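Local coordinates for sigma regulatory family protein-PP2C phosphatase (Chlamydia trachomatis serovar L2, PDB 6MAB) that probably works as a PP2C-type phosphatase regulating sigma factor activity, with this periplasmic domain as its sensor, thought to respond to TCA cycle intermediates, at residues Ala25-Leu28 with Gln29-Pro33; Lys66-His69 with Ser70-Glu74; Ile94-Leu97 with Gly98-Tyr101. All coordinates share one frame; numbering follows the deposited sequence.

Contact 1: Ala25-Leu28 with Gln29-Pro33; sequences AHTL and QQTIP
H26 and Q30, one helical turn apart, meet in a CH-pi contact. Q30 CG lies over one face of the imidazole, 4.0 Å from the H26 ring centroid, offset toward the rim beside H26 NE2. A bend at the second torsion of Q30 (chi2 -54°) carries the amide back past H26 CE1, its plane only 27° from that of the ring. Both residues are on the exposed side of the helix, where imidazole and amide can keep their polar ends at the surface while the methylene CG of Q30 supplies the C-H over the ring.

The apolar contact belongs to the buried side. L28 and I32 lie alongside one another, pointing the same way, with L28 CD2 4.2 Å from I32 CG1. L28 lies in the last turns of the long helix 2-31, which packs here on the six-stranded sheet, and I32 comes where the chain passes on to helix 35-45. L28 meets L159, F254 and I256, while I32 reaches L155 and M252, so the two aliphatic side chains pack against helix 153-160, and L28 also against strand 254-261.

Hydrogen bonds run mostly along the backbone: Q29 N to A25 O at 2.9 Å, Q30 N to H26 O at 3.1 Å, and I32 N to L28 O at 2.9 Å. T31 adds a side-chain bond, its OG1 donating to T27 O over 2.8 Å from above the carbonyl plane. With chi1 at 54°, the hydroxyl folds back over the preceding turn, as threonine can do within a helix. P33, lacking an N-H, sets its CD 3.5 Å from L28 O.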
# COMPACT_ATOMS: atom_id res chain seq x y z
N ALA A 25 4.29 -10.50 -4.31
CA ALA A 25 2.90 -10.38 -3.89
C ALA A 25 2.60 -11.32 -2.73
O ALA A 25 1.94 -10.93 -1.76
CB ALA A 25 1.97 -10.68 -5.06
N HIS A 26 3.05 -12.57 -2.84
CA HIS A 26 2.78 -13.53 -1.78
C HIS A 26 3.44 -13.11 -0.48
O HIS A 26 2.85 -13.24 0.60
CB HIS A 26 3.27 -14.91 -2.22
CG HIS A 26 3.26 -15.93 -1.13
ND1 HIS A 26 2.12 -16.62 -0.76
CD2 HIS A 26 4.25 -16.38 -0.32
CE1 HIS A 26 2.41 -17.45 0.22
NE2 HIS A 26 3.69 -17.32 0.51
N THR A 27 4.66 -12.56 -0.57
CA THR A 27 5.33 -12.08 0.64
C THR A 27 4.51 -10.98 1.30
O THR A 27 4.29 -11.00 2.52
CB THR A 27 6.74 -11.59 0.28
OG1 THR A 27 7.51 -12.68 -0.24
CG2 THR A 27 7.45 -11.04 1.52
N LEU A 28 4.04 -10.02 0.51
CA LEU A 28 3.23 -8.95 1.08
C LEU A 28 1.90 -9.46 1.63
O LEU A 28 1.42 -8.93 2.65
CB LEU A 28 3.03 -7.87 0.01
CG LEU A 28 4.33 -7.16 -0.38
CD1 LEU A 28 4.10 -6.24 -1.57
CD2 LEU A 28 4.92 -6.34 0.77
N GLN A 29 1.30 -10.49 1.02
CA GLN A 29 0.06 -11.04 1.56
C GLN A 29 0.28 -11.70 2.92
O GLN A 29 -0.62 -11.70 3.77
CB GLN A 29 -0.54 -12.04 0.57
CG GLN A 29 -1.20 -11.39 -0.63
CD GLN A 29 -1.42 -12.36 -1.79
OE1 GLN A 29 -1.08 -13.54 -1.71
NE2 GLN A 29 -2.00 -11.86 -2.87
N GLN A 30 1.48 -12.23 3.15
CA GLN A 30 1.81 -12.89 4.40
C GLN A 30 2.23 -11.91 5.49
O GLN A 30 2.12 -12.24 6.68
CB GLN A 30 2.92 -13.91 4.16
CG GLN A 30 2.51 -15.05 3.23
CD GLN A 30 1.23 -15.73 3.71
OE1 GLN A 30 0.28 -15.90 2.95
NE2 GLN A 30 1.20 -16.11 4.98
N THR A 31 2.65 -10.69 5.12
CA THR A 31 3.27 -9.77 6.07
C THR A 31 2.47 -8.50 6.34
O THR A 31 2.61 -7.93 7.42
CB THR A 31 4.66 -9.35 5.56
OG1 THR A 31 4.55 -8.83 4.24
CG2 THR A 31 5.59 -10.54 5.54
N ILE A 32 1.64 -8.03 5.41
CA ILE A 32 0.90 -6.78 5.64
C ILE A 32 -0.42 -6.95 6.40
O ILE A 32 -0.63 -6.25 7.41
CB ILE A 32 0.67 -6.05 4.31
CG1 ILE A 32 2.01 -5.65 3.68
CG2 ILE A 32 -0.21 -4.81 4.53
CD1 ILE A 32 2.84 -4.70 4.48
N PRO A 33 -1.36 -7.82 5.96
CA PRO A 33 -2.73 -7.80 6.52
C PRO A 33 -2.85 -8.61 7.81
O PRO A 33 -3.59 -9.61 7.89
CB PRO A 33 -3.55 -8.38 5.37
CG PRO A 33 -2.64 -9.42 4.76
CD PRO A 33 -1.25 -8.80 4.86

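Contact 2: Lys66-His69 with Ser70-Glu74; sequences KIFH and STYKE
F68 meets T71 and Y72 at the C-terminal exit of helix 58-68, where F68 O takes the N-H groups three and four residues on and the chain enters the loop before strand 74-80. Y72 N approaches almost in line with the carbonyl at 3.0 Å from F68 O, whereas T71 N, at 3.1 Å, stands well above the carbonyl plane (61° out of it). One carbonyl oxygen thus serves two successive N-H groups from distinct directions.

Beside this backbone grip the aromatic side chains of F68 and Y72 run alongside each other. F68 CD1 comes 3.7 Å from Y72 CD2, and the ring planes make 71°, an oblique pairing. A separate CH-pi contact joins the next pair, S70 CB resting over the centre of the H69 ring, 4.1 Å from its centroid. The imidazole is turned back over the helix end, with ND1 making weak bonds to K66 O and E65 O.

Both F68 and Y72 have chi1 near -70°, which sends the rings the same way, toward helix 35-45. Their flat apolar surfaces suit this place: buried F68 packs on L41 and I45, Y72 on I38. I67 CG2 covers one face of the F68 ring, and T71 OG1 lies at the ring's edge.

Farther out, K73 and E74 both face L149 in a classic beta bulge where strand 74-80 begins, and E74 OE1 forms a salt bridge with R93 NH1.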
# COMPACT_ATOMS: atom_id res chain seq x y z
N LYS A 66 3.82 4.08 25.52
CA LYS A 66 4.92 3.35 26.15
C LYS A 66 5.13 1.99 25.49
O LYS A 66 6.27 1.55 25.30
CB LYS A 66 4.67 3.18 27.65
CG LYS A 66 5.06 4.37 28.49
N ILE A 67 4.04 1.32 25.13
CA ILE A 67 4.13 -0.02 24.56
C ILE A 67 4.51 0.02 23.09
O ILE A 67 5.36 -0.75 22.64
CB ILE A 67 2.80 -0.77 24.78
CG1 ILE A 67 2.52 -0.95 26.27
CG2 ILE A 67 2.82 -2.11 24.03
CD1 ILE A 67 1.12 -1.44 26.58
N PHE A 68 3.86 0.89 22.31
CA PHE A 68 3.87 0.77 20.85
C PHE A 68 4.67 1.84 20.12
O PHE A 68 4.81 1.74 18.90
CB PHE A 68 2.44 0.78 20.31
CG PHE A 68 1.64 -0.43 20.68
CD1 PHE A 68 1.98 -1.67 20.18
CD2 PHE A 68 0.56 -0.34 21.51
CE1 PHE A 68 1.26 -2.79 20.52
CE2 PHE A 68 -0.17 -1.45 21.85
CZ PHE A 68 0.18 -2.67 21.35
N HIS A 69 5.21 2.85 20.82
CA HIS A 69 5.91 3.92 20.12
C HIS A 69 7.06 3.38 19.27
O HIS A 69 7.35 3.93 18.20
CB HIS A 69 6.45 4.96 21.10
CG HIS A 69 7.70 4.54 21.83
ND1 HIS A 69 7.69 3.66 22.89
CD2 HIS A 69 9.00 4.88 21.64
CE1 HIS A 69 8.93 3.48 23.32
NE2 HIS A 69 9.74 4.21 22.58
N SER A 70 7.69 2.30 19.73
CA SER A 70 8.89 1.79 19.07
C SER A 70 8.57 0.85 17.91
O SER A 70 9.45 0.57 17.10
CB SER A 70 9.76 1.05 20.08
OG SER A 70 9.04 -0.04 20.65
N THR A 71 7.34 0.36 17.79
CA THR A 71 7.03 -0.62 16.77
C THR A 71 5.98 -0.17 15.76
O THR A 71 5.88 -0.78 14.69
CB THR A 71 6.58 -1.93 17.43
OG1 THR A 71 5.45 -1.70 18.30
CG2 THR A 71 7.73 -2.50 18.24
N TYR A 72 5.22 0.87 16.05
CA TYR A 72 4.26 1.43 15.11
C TYR A 72 4.50 2.92 14.98
O TYR A 72 4.88 3.58 15.95
CB TYR A 72 2.83 1.19 15.59
CG TYR A 72 2.44 -0.25 15.48
CD1 TYR A 72 1.93 -0.75 14.30
CD2 TYR A 72 2.64 -1.12 16.54
CE1 TYR A 72 1.59 -2.07 14.18
CE2 TYR A 72 2.29 -2.46 16.43
CZ TYR A 72 1.77 -2.92 15.24
OH TYR A 72 1.44 -4.24 15.08
N LYS A 73 4.29 3.46 13.78
CA LYS A 73 4.24 4.91 13.67
C LYS A 73 3.04 5.45 14.42
O LYS A 73 3.11 6.52 15.03
CB LYS A 73 4.22 5.34 12.21
CG LYS A 73 4.05 6.86 12.04
CD LYS A 73 4.04 7.28 10.57
CE LYS A 73 3.95 8.80 10.44
NZ LYS A 73 5.30 9.40 10.48
N GLU A 74 1.93 4.70 14.42
CA GLU A 74 0.72 5.11 15.11
C GLU A 74 -0.14 3.89 15.35
O GLU A 74 -0.36 3.09 14.43
CB GLU A 74 -0.07 6.14 14.29
CG GLU A 74 -1.39 6.59 14.93
CD GLU A 74 -2.10 7.67 14.12
OE1 GLU A 74 -1.39 8.42 13.42
OE2 GLU A 74 -3.35 7.78 14.17

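Contact 3: Ile94-Leu97 with Gly98-Tyr101; sequences IEQL and GKNY
A type II beta turn, closed by Q96 and K99, follows the short 3-10 segment 94-96, with L97 and G98 at its corners. K99 N donates to Q96 O over 3.2 Å. G98 has a phi of 87°, at which a side-chain carbon would collide with L97 O, so glycine suits this corner.

The Q96 side chain adds bonds of its own across the turn. Its bend at chi2 (-55°) brings the amide back toward the second half of the turn, where OE1 accepts from K99 NZ at 2.7 Å. The lysine chain, extended beyond CG, crosses the glutamine obliquely, its CE passing 3.5 Å from E95 O. Q96 NE2 gives its two hydrogens to different acceptors: the Y101 OH, 3.0 Å away and nearly in the amide plane, and a water at 2.7 Å. That water also takes a weak bond from K99 NZ. The amide thus has both ends engaged and its rotation fixed.

Y101 OH has a further partner in E74 of strand 74-80, and the Y101 ring packs edge-to-face with Y147. Backbone bonds from G98 and K99 to V88 lay the turn against strand 86-91, while I94 and L97 touch helix 58-68.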
# COMPACT_ATOMS: atom_id res chain seq x y z
N ILE A 94 0.48 11.01 20.77
CA ILE A 94 -0.30 11.89 21.63
C ILE A 94 -0.83 13.06 20.82
O ILE A 94 -1.95 13.54 21.05
CB ILE A 94 0.57 12.36 22.81
CG1 ILE A 94 1.11 11.16 23.59
CG2 ILE A 94 -0.22 13.31 23.72
CD1 ILE A 94 0.06 10.16 24.04
N GLU A 95 -0.03 13.53 19.86
CA GLU A 95 -0.39 14.69 19.06
C GLU A 95 -1.63 14.45 18.20
O GLU A 95 -2.28 15.42 17.78
CB GLU A 95 0.81 15.09 18.19
CG GLU A 95 1.21 14.07 17.10
CD GLU A 95 2.29 13.06 17.54
OE1 GLU A 95 2.44 12.77 18.75
OE2 GLU A 95 2.99 12.53 16.64
N GLN A 96 -1.97 13.19 17.93
CA GLN A 96 -3.17 12.84 17.17
C GLN A 96 -4.43 12.82 18.02
O GLN A 96 -5.53 12.77 17.47
CB GLN A 96 -3.03 11.46 16.52
CG GLN A 96 -1.93 11.35 15.49
CD GLN A 96 -2.04 12.39 14.41
OE1 GLN A 96 -1.55 13.51 14.56
NE2 GLN A 96 -2.70 12.03 13.31
N LEU A 97 -4.30 12.87 19.34
CA LEU A 97 -5.45 12.68 20.20
C LEU A 97 -6.52 13.75 19.95
O LEU A 97 -6.23 14.95 19.94
CB LEU A 97 -4.98 12.71 21.65
CG LEU A 97 -5.96 12.30 22.73
CD1 LEU A 97 -6.45 10.88 22.48
CD2 LEU A 97 -5.27 12.40 24.08
N GLY A 98 -7.76 13.30 19.77
CA GLY A 98 -8.90 14.20 19.58
C GLY A 98 -9.17 14.63 18.15
O GLY A 98 -10.18 15.31 17.91
N LYS A 99 -8.32 14.25 17.20
CA LYS A 99 -8.45 14.74 15.84
C LYS A 99 -9.63 14.08 15.14
O LYS A 99 -9.89 12.89 15.31
CB LYS A 99 -7.16 14.46 15.05
CG LYS A 99 -6.01 15.39 15.40
CD LYS A 99 -4.77 15.12 14.56
CE LYS A 99 -3.75 16.25 14.72
NZ LYS A 99 -2.52 15.98 13.90
N ASN A 100 -10.35 14.86 14.34
CA ASN A 100 -11.33 14.27 13.44
C ASN A 100 -10.62 13.43 12.38
O ASN A 100 -9.65 13.88 11.77
CB ASN A 100 -12.16 15.34 12.76
CG ASN A 100 -13.09 14.76 11.72
OD1 ASN A 100 -12.66 14.44 10.61
ND2 ASN A 100 -14.35 14.58 12.08
N TYR A 101 -11.10 12.21 12.17
CA TYR A 101 -10.42 11.25 11.30
C TYR A 101 -11.34 10.79 10.17
O TYR A 101 -11.17 9.70 9.61
CB TYR A 101 -9.93 10.07 12.13
CG TYR A 101 -8.43 9.95 12.29
CD1 TYR A 101 -7.63 11.07 12.36
CD2 TYR A 101 -7.83 8.70 12.37
CE1 TYR A 101 -6.26 10.96 12.51
CE2 TYR A 101 -6.46 8.57 12.52
CZ TYR A 101 -5.68 9.73 12.60
OH TYR A 101 -4.32 9.63 12.74
O HOH W 1 -2.92 13.77 11.30

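All three contacts are local, following one another along the chain. Contacts 2 and 3 join directly: E74 OE2 lies 2.5 Å from Y101 OH, a probable hydrogen bond, and E74 OE1 packs against Q96 CG. R93 ties them further, pairing with E74 in one and E95 in the other. Their centres are 16 Å apart, and both border the five-stranded antiparallel sheet. Contact 1 stands apart, packed on the six-stranded sheet; its nearest atoms are about 8 Å from contact 2 and about 17 Å from contact 3. Two antiparallel sheets in one chain, preceded by helices 2-31 and 35-45, are consistent with a tandem Cache-type sensor.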